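Local coordinates for aromatic-L-amino-acid decarboxylase (Catharanthus roseus, PDB 6EEW) that catalyses the pyridoxal 5'-phosphate-dependent decarboxylation of L-tryptophan to tryptamine and of 5-hydroxy-L-tryptophan to serotonin, working as a homodimer, at the interface of chains A and B. Residues are numbered along the deposited sequence; one frame, centred on the assembly and turned at random. Chains: chain A/B, Aromatic-L-amino-acid decarboxylase.

Contact 1: the interface of chains A and B. Residues chain A 34, 77, 80-81, 85; chain B 111, 115, 379-380, 383-384.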
loop_
_atom_site.group_PDB
_atom_site.type_symbol
_atom_site.label_atom_id
_atom_site.label_comp_id
_atom_site.label_asym_id
_atom_site.label_seq_id
_atom_site.Cartn_x
_atom_site.Cartn_y
_atom_site.Cartn_z
ATOM N N MET A 34 5.299 11.438 -22.136
ATOM C CA MET A 34 4.252 10.662 -21.479
ATOM C C MET A 34 3.066 11.534 -21.078
ATOM O O MET A 34 1.924 11.059 -21.058
ATOM C CB MET A 34 4.797 9.956 -20.243
ATOM C CG MET A 34 3.765 9.060 -19.562
ATOM S SD MET A 34 3.267 7.677 -20.627
ATOM C CE MET A 34 4.659 6.567 -20.439
ATOM N N ILE A 77 8.077 0.398 -27.175
ATOM C CA ILE A 77 7.297 0.177 -25.963
ATOM C C ILE A 77 5.977 0.928 -26.036
ATOM O O ILE A 77 4.917 0.394 -25.698
ATOM C CB ILE A 77 8.106 0.600 -24.728
ATOM C CG1 ILE A 77 9.418 -0.190 -24.653
ATOM C CG2 ILE A 77 7.260 0.424 -23.470
ATOM C CD1 ILE A 77 10.273 0.167 -23.458
ATOM N N ASP A 80 3.659 -0.824 -28.257
ATOM C CA ASP A 80 3.074 -2.005 -27.626
ATOM C C ASP A 80 2.030 -1.628 -26.585
ATOM O O ASP A 80 1.088 -2.385 -26.343
ATOM C CB ASP A 80 4.166 -2.851 -26.978
ATOM C CG ASP A 80 5.108 -3.463 -27.992
ATOM O OD1 ASP A 80 4.832 -3.332 -29.206
ATOM O OD2 ASP A 80 6.124 -4.064 -27.569
ATOM N N ILE A 81 2.202 -0.485 -25.932
ATOM C CA ILE A 81 1.204 -0.040 -24.974
ATOM C C ILE A 81 -0.073 0.350 -25.698
ATOM O O ILE A 81 -1.184 0.087 -25.219
ATOM C CB ILE A 81 1.770 1.114 -24.135
ATOM C CG1 ILE A 81 2.878 0.573 -23.235
ATOM C CG2 ILE A 81 0.655 1.760 -23.315
ATOM C CD1 ILE A 81 3.530 1.598 -22.380
ATOM N N ILE A 85 -1.667 -3.308 -24.580
ATOM C CA ILE A 85 -2.079 -3.051 -23.202
ATOM C C ILE A 85 -3.421 -2.329 -23.156
ATOM O O ILE A 85 -4.407 -2.863 -22.634
ATOM C CB ILE A 85 -1.021 -2.245 -22.429
ATOM C CG1 ILE A 85 0.324 -2.977 -22.413
ATOM C CG2 ILE A 85 -1.511 -1.999 -21.004
ATOM C CD1 ILE A 85 0.280 -4.326 -21.745
ATOM N N LEU B 111 7.924 6.929 -15.848
ATOM C CA LEU B 111 6.886 6.866 -16.873
ATOM C C LEU B 111 5.864 5.802 -16.531
ATOM O O LEU B 111 4.659 5.998 -16.741
ATOM C CB LEU B 111 7.463 6.595 -18.260
ATOM C CG LEU B 111 8.438 7.620 -18.819
ATOM C CD1 LEU B 111 8.778 7.252 -20.263
ATOM C CD2 LEU B 111 7.924 9.027 -18.722
ATOM N N LEU B 115 1.867 6.700 -16.119
ATOM C CA LEU B 115 0.815 6.092 -16.925
ATOM C C LEU B 115 -0.105 5.221 -16.081
ATOM O O LEU B 115 -1.335 5.283 -16.232
ATOM C CB LEU B 115 1.422 5.286 -18.063
ATOM C CG LEU B 115 0.446 4.646 -19.046
ATOM C CD1 LEU B 115 -0.526 5.669 -19.626
ATOM C CD2 LEU B 115 1.224 3.941 -20.150
ATOM N N TRP B 379 7.643 -3.813 -16.002
ATOM C CA TRP B 379 7.768 -4.096 -17.426
ATOM C C TRP B 379 8.581 -3.016 -18.127
ATOM O O TRP B 379 9.474 -3.312 -18.929
ATOM C CB TRP B 379 6.371 -4.204 -18.027
ATOM C CG TRP B 379 6.293 -4.717 -19.413
ATOM C CD1 TRP B 379 6.824 -5.867 -19.888
ATOM C CD2 TRP B 379 5.570 -4.122 -20.498
ATOM N NE1 TRP B 379 6.503 -6.022 -21.221
ATOM C CE2 TRP B 379 5.732 -4.959 -21.616
ATOM C CE3 TRP B 379 4.806 -2.957 -20.634
ATOM C CZ2 TRP B 379 5.161 -4.670 -22.857
ATOM C CZ3 TRP B 379 4.241 -2.669 -21.870
ATOM C CH2 TRP B 379 4.423 -3.523 -22.962
ATOM N N LEU B 380 8.273 -1.746 -17.844
ATOM C CA LEU B 380 8.987 -0.660 -18.513
ATOM C C LEU B 380 10.461 -0.645 -18.133
ATOM O O LEU B 380 11.318 -0.421 -18.990
ATOM C CB LEU B 380 8.328 0.681 -18.190
ATOM C CG LEU B 380 7.353 1.219 -19.236
ATOM C CD1 LEU B 380 6.326 0.176 -19.598
ATOM C CD2 LEU B 380 6.649 2.425 -18.664
ATOM N N ARG B 383 12.165 -3.669 -20.005
ATOM C CA ARG B 383 12.271 -3.461 -21.443
ATOM C C ARG B 383 13.226 -2.325 -21.781
ATOM O O ARG B 383 14.052 -2.451 -22.696
ATOM C CB ARG B 383 10.889 -3.203 -22.034
ATOM C CG ARG B 383 10.029 -4.444 -22.073
ATOM C CD ARG B 383 8.854 -4.272 -22.996
ATOM N NE ARG B 383 9.272 -4.075 -24.379
ATOM C CZ ARG B 383 8.430 -3.816 -25.373
ATOM N NH1 ARG B 383 7.135 -3.727 -25.130
ATOM N NH2 ARG B 383 8.878 -3.647 -26.608
ATOM N N SER B 384 13.145 -1.214 -21.055
ATOM C CA SER B 384 13.941 -0.058 -21.434
ATOM C C SER B 384 15.425 -0.330 -21.253
ATOM O O SER B 384 16.228 -0.033 -22.140
ATOM C CB SER B 384 13.510 1.162 -20.619
ATOM O OG SER B 384 12.133 1.413 -20.803
#
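A salt bridge within a helix-on-helix part of the dimer interface of this group II, pyridoxal-phosphate-dependent decarboxylase joins B:Arg383 to A:Asp80. The guanidinium nitrogen NH1 lies 2.7 Å from the carboxylate oxygen OD2, on that oxygen's anti lone pair and close to the guanidinium plane; the bond is bent (140° at H), and NH2 adds a weak second bond to the same oxygen. Carboxylate and guanidinium planes are turned against each other, so the pairing is neither flat nor two-oxygen. A:Ile77 covers one face of the guanidinium, its CG1 standing 3.8 Å above the centre, while its CD1 continues to CB of B:Arg383 at 3.7 Å and to the hydroxyl OG of B:Ser384.

Beside the ion pair the contact is apolar. A:Ile81 and B:Trp379 run past each other in opposite directions, with CG1 of the isoleucine 3.8 Å from the benzo-ring atom CZ3; A:Ile81 CG2 meets B:Leu115 CD2 tip to tip at 3.9 Å. Farther along, A:Met34, bent at chi2 and chi3, swings its methyl CE to 3.6 Å from B:Leu111 CB.

Positioning comes from within chain B. With CG anti to the carbonyl carbon (chi1 -72°) and the chain extended at chi2, CD of B:Arg383 lies 3.3 Å above the indole plane of B:Trp379, toward the rim; the bend at chi3 (63°) then turns the guanidinium toward A:Asp80, and CH2 of that indole borders the guanidinium edge. B:Ser384 OG donates to the carbonyl O of B:Leu380, one turn back in helix 375-409, which anchors the hydroxyl beside A:Ile77.

Contact 2: the interface of chains A and B. Residues chain A 59-60, 63-67, 72; chain B 135, 138, 142, 379, 383.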
loop_
_atom_site.group_PDB
_atom_site.type_symbol
_atom_site.label_atom_id
_atom_site.label_comp_id
_atom_site.label_asym_id
_atom_site.label_seq_id
_atom_site.Cartn_x
_atom_site.Cartn_y
_atom_site.Cartn_z
ATOM N N LEU A 59 -2.469 -11.959 -23.641
ATOM C CA LEU A 59 -1.244 -11.174 -23.657
ATOM C C LEU A 59 0.007 -12.047 -23.672
ATOM O O LEU A 59 1.082 -11.561 -24.040
ATOM C CB LEU A 59 -1.228 -10.219 -22.464
ATOM C CG LEU A 59 -0.177 -9.114 -22.538
ATOM C CD1 LEU A 59 -0.385 -8.264 -23.782
ATOM C CD2 LEU A 59 -0.191 -8.263 -21.279
ATOM N N ARG A 60 -0.111 -13.325 -23.294
ATOM C CA ARG A 60 1.037 -14.227 -23.369
ATOM C C ARG A 60 1.491 -14.440 -24.807
ATOM O O ARG A 60 2.687 -14.636 -25.061
ATOM C CB ARG A 60 0.700 -15.574 -22.722
ATOM C CG ARG A 60 1.664 -16.705 -23.078
ATOM C CD ARG A 60 2.996 -16.595 -22.335
ATOM N NE ARG A 60 3.784 -15.434 -22.746
ATOM C CZ ARG A 60 4.646 -14.799 -21.953
ATOM N NH1 ARG A 60 4.821 -15.206 -20.702
ATOM N NH2 ARG A 60 5.324 -13.748 -22.404
ATOM N N ILE A 63 3.824 -11.094 -25.928
ATOM C CA ILE A 63 5.045 -10.681 -25.243
ATOM C C ILE A 63 6.008 -11.856 -25.192
ATOM O O ILE A 63 5.572 -13.006 -25.037
ATOM C CB ILE A 63 4.766 -10.158 -23.825
ATOM C CG1 ILE A 63 3.882 -8.920 -23.861
ATOM C CG2 ILE A 63 6.074 -9.873 -23.075
ATOM C CD1 ILE A 63 3.777 -8.266 -22.534
ATOM N N PRO A 64 7.309 -11.624 -25.342
ATOM C CA PRO A 64 8.272 -12.722 -25.210
ATOM C C PRO A 64 8.198 -13.364 -23.830
ATOM O O PRO A 64 7.791 -12.742 -22.845
ATOM C CB PRO A 64 9.623 -12.033 -25.432
ATOM C CG PRO A 64 9.298 -10.841 -26.261
ATOM C CD PRO A 64 7.959 -10.365 -25.751
ATOM N N GLU A 65 8.602 -14.637 -23.771
ATOM C CA GLU A 65 8.566 -15.377 -22.514
ATOM C C GLU A 65 9.672 -14.973 -21.549
ATOM O O GLU A 65 9.582 -15.294 -20.358
ATOM C CB GLU A 65 8.651 -16.877 -22.788
ATOM C CG GLU A 65 7.390 -17.442 -23.389
ATOM C CD GLU A 65 7.539 -18.894 -23.750
ATOM O OE1 GLU A 65 8.636 -19.445 -23.519
ATOM O OE2 GLU A 65 6.563 -19.483 -24.255
ATOM N N THR A 66 10.699 -14.272 -22.018
ATOM C CA THR A 66 11.786 -13.836 -21.158
ATOM C C THR A 66 12.066 -12.358 -21.402
ATOM O O THR A 66 11.711 -11.798 -22.442
ATOM C CB THR A 66 13.058 -14.675 -21.387
ATOM O OG1 THR A 66 13.647 -14.335 -22.645
ATOM C CG2 THR A 66 12.726 -16.149 -21.402
ATOM N N ALA A 67 12.655 -11.715 -20.400
ATOM C CA ALA A 67 13.040 -10.323 -20.550
ATOM C C ALA A 67 14.251 -10.201 -21.475
ATOM O O ALA A 67 15.086 -11.102 -21.548
ATOM C CB ALA A 67 13.350 -9.699 -19.193
ATOM N N GLU A 72 15.460 -1.876 -25.162
ATOM C CA GLU A 72 14.521 -1.683 -26.253
ATOM C C GLU A 72 14.169 -0.204 -26.373
ATOM O O GLU A 72 14.110 0.510 -25.368
ATOM C CB GLU A 72 13.236 -2.497 -26.051
ATOM C CG GLU A 72 13.418 -3.990 -26.302
ATOM C CD GLU A 72 12.137 -4.792 -26.117
ATOM O OE1 GLU A 72 11.803 -5.131 -24.965
ATOM O OE2 GLU A 72 11.467 -5.092 -27.131
ATOM N N LEU B 135 -0.129 -8.957 -17.489
ATOM C CA LEU B 135 1.209 -8.400 -17.477
ATOM C C LEU B 135 1.890 -8.631 -16.143
ATOM O O LEU B 135 3.111 -8.796 -16.098
ATOM C CB LEU B 135 1.170 -6.912 -17.799
ATOM C CG LEU B 135 2.569 -6.293 -17.809
ATOM C CD1 LEU B 135 3.377 -6.857 -18.964
ATOM C CD2 LEU B 135 2.511 -4.770 -17.865
ATOM N N ILE B 138 3.219 -12.147 -16.321
ATOM C CA ILE B 138 4.358 -12.209 -17.232
ATOM C C ILE B 138 5.594 -11.590 -16.599
ATOM O O ILE B 138 6.696 -12.140 -16.685
ATOM C CB ILE B 138 4.022 -11.530 -18.568
ATOM C CG1 ILE B 138 2.953 -12.323 -19.316
ATOM C CG2 ILE B 138 5.262 -11.387 -19.379
ATOM C CD1 ILE B 138 2.338 -11.564 -20.475
ATOM N N TRP B 142 9.163 -13.275 -15.814
ATOM C CA TRP B 142 10.403 -12.670 -16.288
ATOM C C TRP B 142 11.398 -12.529 -15.149
ATOM O O TRP B 142 12.552 -12.962 -15.242
ATOM C CB TRP B 142 10.121 -11.294 -16.885
ATOM C CG TRP B 142 9.669 -11.300 -18.294
ATOM C CD1 TRP B 142 9.151 -12.350 -18.994
ATOM C CD2 TRP B 142 9.681 -10.186 -19.188
ATOM N NE1 TRP B 142 8.843 -11.957 -20.276
ATOM C CE2 TRP B 142 9.165 -10.633 -20.421
ATOM C CE3 TRP B 142 10.082 -8.852 -19.067
ATOM C CZ2 TRP B 142 9.039 -9.792 -21.527
ATOM C CZ3 TRP B 142 9.958 -8.020 -20.168
ATOM C CH2 TRP B 142 9.437 -8.491 -21.380
ATOM N N TRP B 379 7.643 -3.813 -16.002
ATOM C CA TRP B 379 7.768 -4.096 -17.426
ATOM C C TRP B 379 8.581 -3.016 -18.127
ATOM O O TRP B 379 9.474 -3.312 -18.929
ATOM C CB TRP B 379 6.371 -4.204 -18.027
ATOM C CG TRP B 379 6.293 -4.717 -19.413
ATOM C CD1 TRP B 379 6.824 -5.867 -19.888
ATOM C CD2 TRP B 379 5.570 -4.122 -20.498
ATOM N NE1 TRP B 379 6.503 -6.022 -21.221
ATOM C CE2 TRP B 379 5.732 -4.959 -21.616
ATOM C CE3 TRP B 379 4.806 -2.957 -20.634
ATOM C CZ2 TRP B 379 5.161 -4.670 -22.857
ATOM C CZ3 TRP B 379 4.241 -2.669 -21.870
ATOM C CH2 TRP B 379 4.423 -3.523 -22.962
ATOM N N ARG B 383 12.165 -3.669 -20.005
ATOM C CA ARG B 383 12.271 -3.461 -21.443
ATOM C C ARG B 383 13.226 -2.325 -21.781
ATOM O O ARG B 383 14.052 -2.451 -22.696
ATOM C CB ARG B 383 10.889 -3.203 -22.034
ATOM C CG ARG B 383 10.029 -4.444 -22.073
ATOM C CD ARG B 383 8.854 -4.272 -22.996
ATOM N NE ARG B 383 9.272 -4.075 -24.379
ATOM C CZ ARG B 383 8.430 -3.816 -25.373
ATOM N NH1 ARG B 383 7.135 -3.727 -25.130
ATOM N NH2 ARG B 383 8.878 -3.647 -26.608
#
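The 3-10 helix 58-61 of chain A and the loop that follows it, as far as A:Glu72, lie across helices 130-146 and 375-409 of chain B. B:Trp142 is gripped on edge and face. Its indole NE1 donates to the carbonyl O of A:Pro64 at 2.9 Å; the acceptor lies exactly in the ring plane, although the N-H arrives from above the carbonyl plane. One face carries backbone of the loop, with CA of A:Ala67 3.6 Å from the six-membered-ring centroid and C of A:Thr66 over the five-membered ring, while CG2 of B:Ile138 backs the opposite face. A:Ile63 crosses at about a right angle and sets CG2 3.3 Å from CZ2 of the indole, a tight contact. A leucine here, with neither the indole N-H nor the flat ring, would probably leave the loop at A:Pro64 to A:Ala67 less firmly seated on chain B.

The CD1 tip of A:Ile63 continues to NE1 of B:Trp379 at 3.8 Å. B:Ile138 also packs against the guanidinium of A:Arg60, which is held by its NH2 donating to A:Ile63 O at 2.7 Å.

At the far end, A:Glu72 is held through both backbone and side chain: its N donates to B:Arg383 O at 2.9 Å, in the carbonyl plane, and its OE1 accepts from NE of B:Arg383 at 2.8 Å, met 54° out of the carboxylate plane, with a weak further bond from NH2 to OE2. The site thus sits where an N-terminal loop of one subunit, leading toward helix 74-85, is draped over two helices of the other.

Contact 1 and contact 2 adjoin, the centres of their C-alpha atoms being about 11 Å apart, and both use B:Trp379 and B:Arg383 on helix 375-409. The arginine faces two acidic residues of chain A, one in each contact, which would be expected to stabilise its positive charge and limit its rotation; the tryptophan likewise has apolar partners in both. On the chain A side, the loop of contact 2 leads into helix 74-85 of contact 1, so one continuous N-terminal stretch is fastened along its length. Two-fold symmetry repeats the pair with chains exchanged, in keeping with the protein being a homodimer.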